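Local coordinates for HIT domain-containing protein (Sulfolobus tokodaii, PDB 2EO4), which probably acts as a zinc-containing, nucleotide-binding hydrolase of the histidine triad family, with adenylyl sulfate as a possible substrate, at residues Y14-D19 against L127-I132; L33-V38 against H96-P101; K41-N46 against I92-V97. All blocks are in the same frame, centred on the assembly; numbering follows the deposited sequence.

Interaction 1 of 3, residues Y14-D19 against L127-I132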
loop_
_atom_site.group_PDB
_atom_site.type_symbol
_atom_site.label_atom_id
_atom_site.label_comp_id
_atom_site.label_asym_id
_atom_site.label_seq_id
_atom_site.Cartn_x
_atom_site.Cartn_y
_atom_site.Cartn_z
ATOM N N TYR A 14 20.611 -4.116 4.902
ATOM C CA TYR A 14 20.369 -4.460 6.300
ATOM C C TYR A 14 18.978 -5.053 6.512
ATOM O O TYR A 14 17.979 -4.339 6.475
ATOM C CB TYR A 14 20.536 -3.228 7.198
ATOM C CG TYR A 14 21.973 -2.791 7.368
ATOM C CD1 TYR A 14 22.660 -2.155 6.333
ATOM C CD2 TYR A 14 22.657 -3.038 8.558
ATOM C CE1 TYR A 14 23.995 -1.778 6.479
ATOM C CE2 TYR A 14 23.990 -2.667 8.716
ATOM C CZ TYR A 14 24.653 -2.039 7.673
ATOM O OH TYR A 14 25.973 -1.674 7.820
ATOM N N PHE A 15 18.925 -6.362 6.742
ATOM C CA PHE A 15 17.656 -7.052 6.968
ATOM C C PHE A 15 17.107 -6.814 8.369
ATOM O O PHE A 15 17.853 -6.865 9.348
ATOM C CB PHE A 15 17.819 -8.570 6.795
ATOM C CG PHE A 15 18.061 -9.010 5.384
ATOM C CD1 PHE A 15 19.266 -8.733 4.748
ATOM C CD2 PHE A 15 17.085 -9.723 4.692
ATOM C CE1 PHE A 15 19.497 -9.161 3.445
ATOM C CE2 PHE A 15 17.304 -10.155 3.389
ATOM C CZ PHE A 15 18.514 -9.875 2.763
ATOM N N VAL A 16 15.804 -6.562 8.466
ATOM C CA VAL A 16 15.163 -6.388 9.765
ATOM C C VAL A 16 14.133 -7.503 9.930
ATOM O O VAL A 16 13.594 -7.716 11.017
ATOM C CB VAL A 16 14.476 -5.003 9.921
ATOM C CG1 VAL A 16 15.527 -3.894 9.857
ATOM C CG2 VAL A 16 13.411 -4.809 8.853
ATOM N N TYR A 17 13.868 -8.211 8.836
ATOM C CA TYR A 17 12.937 -9.336 8.835
ATOM C C TYR A 17 13.231 -10.255 7.664
ATOM O O TYR A 17 13.565 -9.804 6.567
ATOM C CB TYR A 17 11.477 -8.875 8.719
ATOM C CG TYR A 17 10.505 -10.040 8.635
ATOM C CD1 TYR A 17 10.033 -10.662 9.788
ATOM C CD2 TYR A 17 10.107 -10.557 7.399
ATOM C CE1 TYR A 17 9.190 -11.771 9.720
ATOM C CE2 TYR A 17 9.264 -11.671 7.316
ATOM C CZ TYR A 17 8.811 -12.270 8.482
ATOM O OH TYR A 17 7.982 -13.368 8.416
ATOM N N GLU A 18 13.101 -11.554 7.891
ATOM C CA GLU A 18 13.326 -12.502 6.817
ATOM C C GLU A 18 12.768 -13.874 7.144
ATOM O O GLU A 18 12.863 -14.342 8.279
ATOM C CB GLU A 18 14.825 -12.618 6.494
ATOM C CG GLU A 18 15.144 -13.622 5.381
ATOM C CD GLU A 18 16.621 -13.657 4.997
ATOM O OE1 GLU A 18 17.474 -13.291 5.832
ATOM O OE2 GLU A 18 16.930 -14.071 3.860
ATOM N N ASP A 19 12.136 -14.481 6.149
ATOM C CA ASP A 19 11.624 -15.838 6.273
ATOM C C ASP A 19 11.920 -16.506 4.940
ATOM O O ASP A 19 12.671 -15.960 4.131
ATOM C CB ASP A 19 10.122 -15.887 6.628
ATOM C CG ASP A 19 9.232 -15.189 5.621
ATOM O OD1 ASP A 19 9.462 -15.311 4.401
ATOM O OD2 ASP A 19 8.261 -14.533 6.065
ATOM N N LEU A 127 22.169 0.460 14.170
ATOM C CA LEU A 127 21.257 0.705 15.279
ATOM C C LEU A 127 19.799 0.430 14.921
ATOM O O LEU A 127 19.090 -0.259 15.657
ATOM C CB LEU A 127 21.390 2.145 15.772
ATOM C CG LEU A 127 20.454 2.524 16.923
ATOM C CD1 LEU A 127 20.698 1.602 18.111
ATOM C CD2 LEU A 127 20.680 3.974 17.311
ATOM N N LEU A 128 19.346 0.974 13.797
ATOM C CA LEU A 128 17.964 0.770 13.379
ATOM C C LEU A 128 17.642 -0.702 13.188
ATOM O O LEU A 128 16.574 -1.166 13.584
ATOM C CB LEU A 128 17.676 1.538 12.084
ATOM C CG LEU A 128 17.117 2.951 12.263
ATOM C CD1 LEU A 128 15.750 2.868 12.934
ATOM C CD2 LEU A 128 18.073 3.793 13.093
ATOM N N GLN A 129 18.566 -1.436 12.578
ATOM C CA GLN A 129 18.369 -2.860 12.349
ATOM C C GLN A 129 18.183 -3.587 13.679
ATOM O O GLN A 129 17.254 -4.371 13.851
ATOM C CB GLN A 129 19.576 -3.449 11.621
ATOM C CG GLN A 129 19.526 -4.961 11.462
ATOM C CD GLN A 129 20.813 -5.530 10.907
ATOM O OE1 GLN A 129 21.888 -5.328 11.473
ATOM N NE2 GLN A 129 20.714 -6.252 9.798
ATOM N N LYS A 130 19.078 -3.312 14.620
ATOM C CA LYS A 130 19.026 -3.955 15.927
ATOM C C LYS A 130 17.761 -3.642 16.731
ATOM O O LYS A 130 17.144 -4.549 17.292
ATOM C CB LYS A 130 20.289 -3.590 16.721
ATOM C CG LYS A 130 21.574 -4.098 16.061
ATOM C CD LYS A 130 22.831 -3.522 16.713
ATOM C CE LYS A 130 24.087 -3.897 15.931
ATOM N NZ LYS A 130 24.320 -5.367 15.869
ATOM N N ILE A 131 17.355 -2.377 16.788
ATOM C CA ILE A 131 16.158 -2.034 17.547
ATOM C C ILE A 131 14.881 -2.548 16.883
ATOM O O ILE A 131 13.953 -2.977 17.566
ATOM C CB ILE A 131 16.026 -0.512 17.765
ATOM C CG1 ILE A 131 15.959 0.208 16.421
ATOM C CG2 ILE A 131 17.197 -0.004 18.592
ATOM C CD1 ILE A 131 15.666 1.678 16.552
ATOM N N ILE A 132 14.827 -2.504 15.555
ATOM C CA ILE A 132 13.644 -2.995 14.858
ATOM C C ILE A 132 13.526 -4.508 15.031
ATOM O O ILE A 132 12.436 -5.026 15.271
ATOM C CB ILE A 132 13.677 -2.636 13.350
ATOM C CG1 ILE A 132 13.574 -1.117 13.186
ATOM C CG2 ILE A 132 12.524 -3.332 12.623
ATOM C CD1 ILE A 132 13.791 -0.619 11.752
HETATM O O HOH W 1 21.443 -7.819 7.298
#

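Interaction 2 of 3, residues L33-V38 against H96-P101. With PO4 (phosphate ion), chain C.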
loop_
_atom_site.group_PDB
_atom_site.type_symbol
_atom_site.label_atom_id
_atom_site.label_comp_id
_atom_site.label_asym_id
_atom_site.label_seq_id
_atom_site.Cartn_x
_atom_site.Cartn_y
_atom_site.Cartn_z
ATOM N N LEU A 33 13.506 8.385 9.296
ATOM C CA LEU A 33 14.175 7.416 10.149
ATOM C C LEU A 33 13.400 6.103 10.261
ATOM O O LEU A 33 12.241 6.090 10.674
ATOM C CB LEU A 33 14.380 8.021 11.542
ATOM C CG LEU A 33 15.140 7.157 12.546
ATOM C CD1 LEU A 33 16.438 7.853 12.950
ATOM C CD2 LEU A 33 14.262 6.914 13.758
ATOM N N GLY A 34 14.045 5.001 9.886
ATOM C CA GLY A 34 13.393 3.704 9.962
ATOM C C GLY A 34 12.712 3.258 8.676
ATOM O O GLY A 34 12.110 2.186 8.639
ATOM N N HIS A 35 12.803 4.079 7.631
ATOM C CA HIS A 35 12.205 3.767 6.329
ATOM C C HIS A 35 12.664 2.365 5.926
ATOM O O HIS A 35 13.862 2.093 5.830
ATOM C CB HIS A 35 12.664 4.814 5.302
ATOM C CG HIS A 35 12.047 4.666 3.944
ATOM N ND1 HIS A 35 12.280 5.568 2.928
ATOM C CD2 HIS A 35 11.234 3.716 3.423
ATOM C CE1 HIS A 35 11.640 5.180 1.839
ATOM N NE2 HIS A 35 10.998 4.058 2.112
ATOM N N THR A 36 11.698 1.481 5.691
ATOM C CA THR A 36 11.980 0.094 5.344
ATOM C C THR A 36 11.188 -0.375 4.132
ATOM O O THR A 36 10.115 0.150 3.837
ATOM C CB THR A 36 11.648 -0.818 6.548
ATOM O OG1 THR A 36 12.529 -0.496 7.627
ATOM C CG2 THR A 36 11.793 -2.298 6.189
ATOM N N LEU A 37 11.735 -1.363 3.428
ATOM C CA LEU A 37 11.085 -1.923 2.253
ATOM C C LEU A 37 10.776 -3.392 2.524
ATOM O O LEU A 37 11.645 -4.140 2.961
ATOM C CB LEU A 37 12.012 -1.801 1.045
ATOM C CG LEU A 37 12.600 -0.392 0.939
ATOM C CD1 LEU A 37 13.781 -0.370 0.003
ATOM C CD2 LEU A 37 11.507 0.569 0.492
ATOM N N VAL A 38 9.531 -3.793 2.284
ATOM C CA VAL A 38 9.131 -5.178 2.492
ATOM C C VAL A 38 9.008 -5.782 1.107
ATOM O O VAL A 38 8.329 -5.233 0.238
ATOM C CB VAL A 38 7.777 -5.283 3.217
ATOM C CG1 VAL A 38 7.426 -6.751 3.443
ATOM C CG2 VAL A 38 7.845 -4.545 4.547
ATOM N N HIS A 96 7.974 -4.043 -4.057
ATOM C CA HIS A 96 8.329 -3.721 -2.688
ATOM C C HIS A 96 7.360 -2.706 -2.129
ATOM O O HIS A 96 6.858 -1.840 -2.852
ATOM C CB HIS A 96 9.760 -3.186 -2.580
ATOM C CG HIS A 96 10.026 -1.961 -3.399
ATOM N ND1 HIS A 96 10.056 -1.978 -4.777
ATOM C CD2 HIS A 96 10.346 -0.698 -3.031
ATOM C CE1 HIS A 96 10.388 -0.778 -5.222
ATOM N NE2 HIS A 96 10.570 0.016 -4.183
ATOM N N VAL A 97 7.092 -2.838 -0.837
ATOM C CA VAL A 97 6.190 -1.935 -0.136
ATOM C C VAL A 97 7.021 -1.064 0.788
ATOM O O VAL A 97 7.834 -1.570 1.560
ATOM C CB VAL A 97 5.168 -2.720 0.715
ATOM C CG1 VAL A 97 4.325 -1.756 1.546
ATOM C CG2 VAL A 97 4.271 -3.550 -0.195
ATOM N N HIS A 98 6.823 0.246 0.693
ATOM C CA HIS A 98 7.540 1.190 1.540
ATOM C C HIS A 98 6.803 1.359 2.864
ATOM O O HIS A 98 5.581 1.451 2.883
ATOM C CB HIS A 98 7.586 2.579 0.889
ATOM C CG HIS A 98 8.370 2.642 -0.382
ATOM N ND1 HIS A 98 9.688 3.042 -0.421
ATOM C CD2 HIS A 98 8.010 2.408 -1.666
ATOM C CE1 HIS A 98 10.106 3.053 -1.675
ATOM N NE2 HIS A 98 9.107 2.672 -2.450
ATOM N N ILE A 99 7.557 1.397 3.962
ATOM C CA ILE A 99 6.992 1.665 5.279
ATOM C C ILE A 99 7.806 2.882 5.705
ATOM O O ILE A 99 8.996 2.769 6.011
ATOM C CB ILE A 99 7.225 0.527 6.297
ATOM C CG1 ILE A 99 6.550 -0.759 5.819
ATOM C CG2 ILE A 99 6.615 0.923 7.655
ATOM C CD1 ILE A 99 6.819 -1.968 6.735
ATOM N N ILE A 100 7.160 4.042 5.700
ATOM C CA ILE A 100 7.809 5.305 6.037
ATOM C C ILE A 100 7.224 5.886 7.324
ATOM O O ILE A 100 6.088 6.356 7.345
ATOM C CB ILE A 100 7.620 6.317 4.881
ATOM C CG1 ILE A 100 8.183 5.721 3.586
ATOM C CG2 ILE A 100 8.318 7.637 5.212
ATOM C CD1 ILE A 100 7.911 6.565 2.342
ATOM N N PRO A 101 7.997 5.853 8.419
ATOM C CA PRO A 101 7.538 6.376 9.710
ATOM C C PRO A 101 7.331 7.885 9.754
ATOM O O PRO A 101 8.035 8.644 9.087
ATOM C CB PRO A 101 8.642 5.938 10.677
ATOM C CG PRO A 101 9.213 4.705 10.023
ATOM C CD PRO A 101 9.276 5.139 8.573
HETATM P P PO4 C . 10.232 2.830 -5.774
HETATM O O1 PO4 C . 11.095 2.474 -4.623
HETATM O O2 PO4 C . 8.804 2.668 -5.402
HETATM O O3 PO4 C . 10.488 4.251 -6.156
HETATM O O4 PO4 C . 10.547 1.941 -6.926
#

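Interaction 3 of 3, residues K41-N46 against I92-V97. With ZN (zinc ion), chain B; PO4 (phosphate ion), chain C.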
loop_
_atom_site.group_PDB
_atom_site.type_symbol
_atom_site.label_atom_id
_atom_site.label_comp_id
_atom_site.label_asym_id
_atom_site.label_seq_id
_atom_site.Cartn_x
_atom_site.Cartn_y
_atom_site.Cartn_z
ATOM N N LYS A 41 10.628 -12.499 -1.870
ATOM C CA LYS A 41 11.948 -12.851 -2.384
ATOM C C LYS A 41 11.876 -13.139 -3.879
ATOM O O LYS A 41 12.807 -12.826 -4.624
ATOM C CB LYS A 41 12.518 -14.052 -1.625
ATOM C CG LYS A 41 12.952 -13.694 -0.214
ATOM C CD LYS A 41 13.628 -14.854 0.486
ATOM C CE LYS A 41 14.162 -14.430 1.844
ATOM N NZ LYS A 41 14.951 -15.523 2.495
ATOM N N LYS A 42 10.767 -13.729 -4.317
ATOM C CA LYS A 42 10.585 -14.018 -5.734
ATOM C C LYS A 42 10.416 -12.692 -6.470
ATOM O O LYS A 42 9.746 -11.780 -5.980
ATOM C CB LYS A 42 9.352 -14.893 -5.958
ATOM C CG LYS A 42 9.086 -15.187 -7.425
ATOM C CD LYS A 42 7.953 -16.182 -7.604
ATOM C CE LYS A 42 7.722 -16.488 -9.076
ATOM N NZ LYS A 42 6.644 -17.497 -9.270
ATOM N N HIS A 43 11.021 -12.596 -7.648
ATOM C CA HIS A 43 10.977 -11.376 -8.443
ATOM C C HIS A 43 9.692 -11.166 -9.250
ATOM O O HIS A 43 9.328 -11.986 -10.089
ATOM C CB HIS A 43 12.178 -11.350 -9.397
ATOM C CG HIS A 43 12.310 -10.077 -10.172
ATOM N ND1 HIS A 43 13.120 -9.037 -9.765
ATOM C CD2 HIS A 43 11.723 -9.669 -11.321
ATOM C CE1 HIS A 43 13.026 -8.044 -10.633
ATOM N NE2 HIS A 43 12.183 -8.402 -11.585
ATOM N N PHE A 44 9.015 -10.055 -8.973
ATOM C CA PHE A 44 7.799 -9.648 -9.680
ATOM C C PHE A 44 8.050 -8.182 -10.028
ATOM O O PHE A 44 8.516 -7.422 -9.183
ATOM C CB PHE A 44 6.560 -9.753 -8.781
ATOM C CG PHE A 44 6.158 -11.162 -8.460
ATOM C CD1 PHE A 44 5.635 -11.992 -9.447
ATOM C CD2 PHE A 44 6.296 -11.659 -7.169
ATOM C CE1 PHE A 44 5.252 -13.299 -9.150
ATOM C CE2 PHE A 44 5.917 -12.963 -6.859
ATOM C CZ PHE A 44 5.393 -13.783 -7.854
ATOM N N GLU A 45 7.756 -7.791 -11.263
ATOM C CA GLU A 45 7.986 -6.416 -11.703
ATOM C C GLU A 45 7.300 -5.371 -10.835
ATOM O O GLU A 45 7.864 -4.306 -10.561
ATOM C CB GLU A 45 7.526 -6.238 -13.150
ATOM C CG GLU A 45 8.397 -6.956 -14.168
ATOM C CD GLU A 45 9.801 -6.387 -14.229
ATOM O OE1 GLU A 45 9.944 -5.188 -14.552
ATOM O OE2 GLU A 45 10.762 -7.137 -13.952
ATOM N N ASN A 46 6.077 -5.677 -10.419
ATOM C CA ASN A 46 5.295 -4.766 -9.596
ATOM C C ASN A 46 4.156 -5.520 -8.918
ATOM O O ASN A 46 4.036 -6.738 -9.056
ATOM C CB ASN A 46 4.737 -3.631 -10.462
ATOM C CG ASN A 46 3.884 -4.144 -11.608
ATOM O OD1 ASN A 46 2.889 -4.831 -11.389
ATOM N ND2 ASN A 46 4.273 -3.812 -12.838
ATOM N N ILE A 92 12.702 0.859 -8.838
ATOM C CA ILE A 92 13.262 -0.477 -8.637
ATOM C C ILE A 92 12.131 -1.418 -9.034
ATOM O O ILE A 92 11.092 -1.479 -8.371
ATOM C CB ILE A 92 13.670 -0.754 -7.173
ATOM C CG1 ILE A 92 14.733 0.252 -6.723
ATOM C CG2 ILE A 92 14.233 -2.170 -7.060
ATOM C CD1 ILE A 92 15.216 0.045 -5.293
ATOM N N PHE A 93 12.333 -2.145 -10.125
ATOM C CA PHE A 93 11.295 -3.025 -10.630
ATOM C C PHE A 93 11.263 -4.438 -10.075
ATOM O O PHE A 93 11.354 -5.431 -10.801
ATOM C CB PHE A 93 11.347 -2.989 -12.158
ATOM C CG PHE A 93 11.093 -1.614 -12.705
ATOM C CD1 PHE A 93 9.792 -1.142 -12.850
ATOM C CD2 PHE A 93 12.150 -0.743 -12.952
ATOM C CE1 PHE A 93 9.546 0.175 -13.222
ATOM C CE2 PHE A 93 11.913 0.579 -13.323
ATOM C CZ PHE A 93 10.608 1.039 -13.457
ATOM N N HIS A 94 11.127 -4.487 -8.755
ATOM C CA HIS A 94 11.013 -5.705 -7.964
ATOM C C HIS A 94 10.012 -5.244 -6.913
ATOM O O HIS A 94 10.312 -4.346 -6.125
ATOM C CB HIS A 94 12.338 -6.059 -7.283
ATOM C CG HIS A 94 12.264 -7.273 -6.404
ATOM N ND1 HIS A 94 12.986 -8.422 -6.653
ATOM C CD2 HIS A 94 11.550 -7.518 -5.278
ATOM C CE1 HIS A 94 12.722 -9.320 -5.722
ATOM N NE2 HIS A 94 11.852 -8.798 -4.874
ATOM N N LEU A 95 8.824 -5.838 -6.924
ATOM C CA LEU A 95 7.762 -5.470 -5.995
ATOM C C LEU A 95 8.228 -5.244 -4.566
ATOM O O LEU A 95 8.806 -6.129 -3.940
ATOM C CB LEU A 95 6.669 -6.548 -6.006
ATOM C CG LEU A 95 5.552 -6.486 -4.953
ATOM C CD1 LEU A 95 4.861 -5.131 -4.958
ATOM C CD2 LEU A 95 4.553 -7.597 -5.247
ATOM N N HIS A 96 7.974 -4.043 -4.057
ATOM C CA HIS A 96 8.329 -3.721 -2.688
ATOM C C HIS A 96 7.360 -2.706 -2.129
ATOM O O HIS A 96 6.858 -1.840 -2.852
ATOM C CB HIS A 96 9.760 -3.186 -2.580
ATOM C CG HIS A 96 10.026 -1.961 -3.399
ATOM N ND1 HIS A 96 10.056 -1.978 -4.777
ATOM C CD2 HIS A 96 10.346 -0.698 -3.031
ATOM C CE1 HIS A 96 10.388 -0.778 -5.222
ATOM N NE2 HIS A 96 10.570 0.016 -4.183
ATOM N N VAL A 97 7.092 -2.838 -0.837
ATOM C CA VAL A 97 6.190 -1.935 -0.136
ATOM C C VAL A 97 7.021 -1.064 0.788
ATOM O O VAL A 97 7.834 -1.570 1.560
ATOM C CB VAL A 97 5.168 -2.720 0.715
ATOM C CG1 VAL A 97 4.325 -1.756 1.546
ATOM C CG2 VAL A 97 4.271 -3.550 -0.195
HETATM ZN ZN ZN B . 14.339 -8.823 -8.203
HETATM P P PO4 C . 10.232 2.830 -5.774
HETATM O O1 PO4 C . 11.095 2.474 -4.623
HETATM O O2 PO4 C . 8.804 2.668 -5.402
HETATM O O3 PO4 C . 10.488 4.251 -6.156
HETATM O O4 PO4 C . 10.547 1.941 -6.926
#

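Interaction 1 of 3, residues Y14-D19 against L127-I132
With CG anti to the backbone N (chi1 174°) and CD again extended beyond it, Gln-129 leaves its helix almost straight toward the chain at Phe-15, and its carboxamide ends beside that residue's backbone. Its NE2 donates to Phe-15 O over 3.0 Å. The bond is fairly straight (N-H...O 155°); the acceptor lies close to the plane of the amide, whereas the donor is tilted somewhat from the plane of the Phe-15 carbonyl. CG of Gln-129 approaches the same oxygen to 3.3 Å, and the aliphatic stem thus lies against the carbonyl that the amide binds. A water links the two segments a second time: it accepts from Phe-15 N at 3.0 Å and, weakly, from Gln-129 NE2. The other end of the amide meets Tyr-14, where OE1 stands at the edge of the ring, 3.8 Å from CD2. The two side chains cross at about a right angle, with amide and ring planes 60° apart.

In the antiparallel sheet of this HIT-domain protein, strand 15-18 is an outermost strand of the chain, and helix 122-143 packs against it here. The strand carries a classic beta bulge, Val-16 and Tyr-17 both facing Ala-24 on strand 22-26. At this bulge the contact turns apolar. CB of Val-16 sits 3.7 Å from CG2 of Ile-132, the two branched side chains crossing at a slant, while Val-16 CG1 reaches the helix backbone at Gln-129 CA, 3.9 Å away. Ile-132 also touches Ala-72 of helix 52-72, and Val-16 touches Ala-24 on the neighbouring strand. The CB of Phe-15 points away from segment 127-132, and its ring makes a cation-pi interaction with Arg-9; its side chain also touches Arg-133 further along helix 122-143.

Interaction 2 of 3, residues L33-V38 against H96-P101
Val-38, His-35 and Ile-99 bury the most surface where segment 33-38 pairs with segment 96-101, and each meets its partners differently. Val-38 is bound through its backbone to Val-97 in a hydrogen-bonded antiparallel pair, with N to O distances of 2.9 Å in both directions between the two residues. On the same face of the sheet its CG2 reaches across to CD1 of Ile-99 at 3.5 Å, the tip of the isoleucine filling the diagonal position beside the valine. Val-61 and Ser-66 of helix 52-72 lie over this face. Ile-99 itself pairs with Thr-36, donating from N to Thr-36 O over 2.8 Å, nearly along the C=O axis.

His-35 precedes the regular pairing. With CG anti to its backbone N (chi1 -176°), the ring lies beside Ile-100, whose CG1 sits over one face, 3.7 Å from the ring centroid, in a CH-pi contact. NE2 of His-35 is hydrogen-bonded to ND1 of His-98 over 3.0 Å, and the rings meet rim to rim with their planes at 45°. Outside the contact, ND1 of His-35 is bonded to Val-31 N, so both ring nitrogens are held and the rotation of the ring is fixed. CD2 of Leu-37 also comes to 3.2 Å from His-98 ND1, its side chain running alongside the imidazole. Beyond these neighbours, NE2 of His-98 donates to phosphate O2, and NE2 of His-96 donates to phosphate O1 in a short bond of 2.6 Å. His-96, the predicted nucleotide-accepting residue, and His-98 thus present their NE2 atoms to a bound oxyanion with His-35 behind as second shell, an arrangement characteristic of the histidine triad active site.

Interaction 3 of 3, residues K41-N46 against I92-V97
A zinc site of the Cys2His2 kind joins the two loops, with His-43 from segment 41-46 and His-94, first histidine of the triad motif, from segment 92-97; Cys-1 and Cys-4 complete the coordination. Each histidine uses ND1, at 2.0 Å from the zinc for His-43 and 2.1 Å for His-94. The imidazoles come together obliquely, with planes 82° apart, and the closeness of their ND1 atoms reflects the shared metal. In both residues CG is anti to the backbone N (chi1 -174° in His-43), and the turn of each ring about the next bond brings ND1 to the ion.

Second-shell bonds fix the rotation of both ligands. NE2 of His-43 donates to Glu-45 OE2 over 3.0 Å; the carboxylate oxygen lies in the ring plane but is met from above the carboxylate plane. Glu-45, bent at chi2, also brings OE1 to 3.5 Å from CB of Phe-93, the centre of an inverse gamma turn. NE2 of His-94 is bonded outside the contact, to Pro-40 O.

Next to the metal site the backbones are joined by Leu-95 N donating to Phe-44 O, at 2.8 Å. The side chains of these two residues touch through their CB atoms, 4.2 Å apart, and Leu-95 continues onto Leu-55 and Leu-58 of helix 52-72. Segment 92-97 also reaches the bound phosphate ion, probably taken up from the crystallisation liquor: Ile-92 N donates to phosphate O4. The carbonyl O of zinc ligand His-94 accepts from His-96 ND1 at 2.7 Å.

How the interactions relate
Interactions 1 and 2 both reach the antiparallel sheet: interaction 1 at outermost strand 15-18, interaction 2 between strands 36-40 and 97-102. Their centres are about 12 Å apart, and they touch through Val-16 against Thr-36 and Leu-128 against Gly-34. Interaction 3 continues interaction 2 beyond the strand ends, its centre about 14 Å away; they share His-96 and Val-97, and both touch the phosphate. The zinc site thus lies close to the predicted active-site residue His-96 in sequence and in space. Along the chain both are nested within the loop closed by interaction 1, whose centre lies about 20 Å from that of interaction 3, although a Glu-18 to Lys-41 salt bridge connects the two.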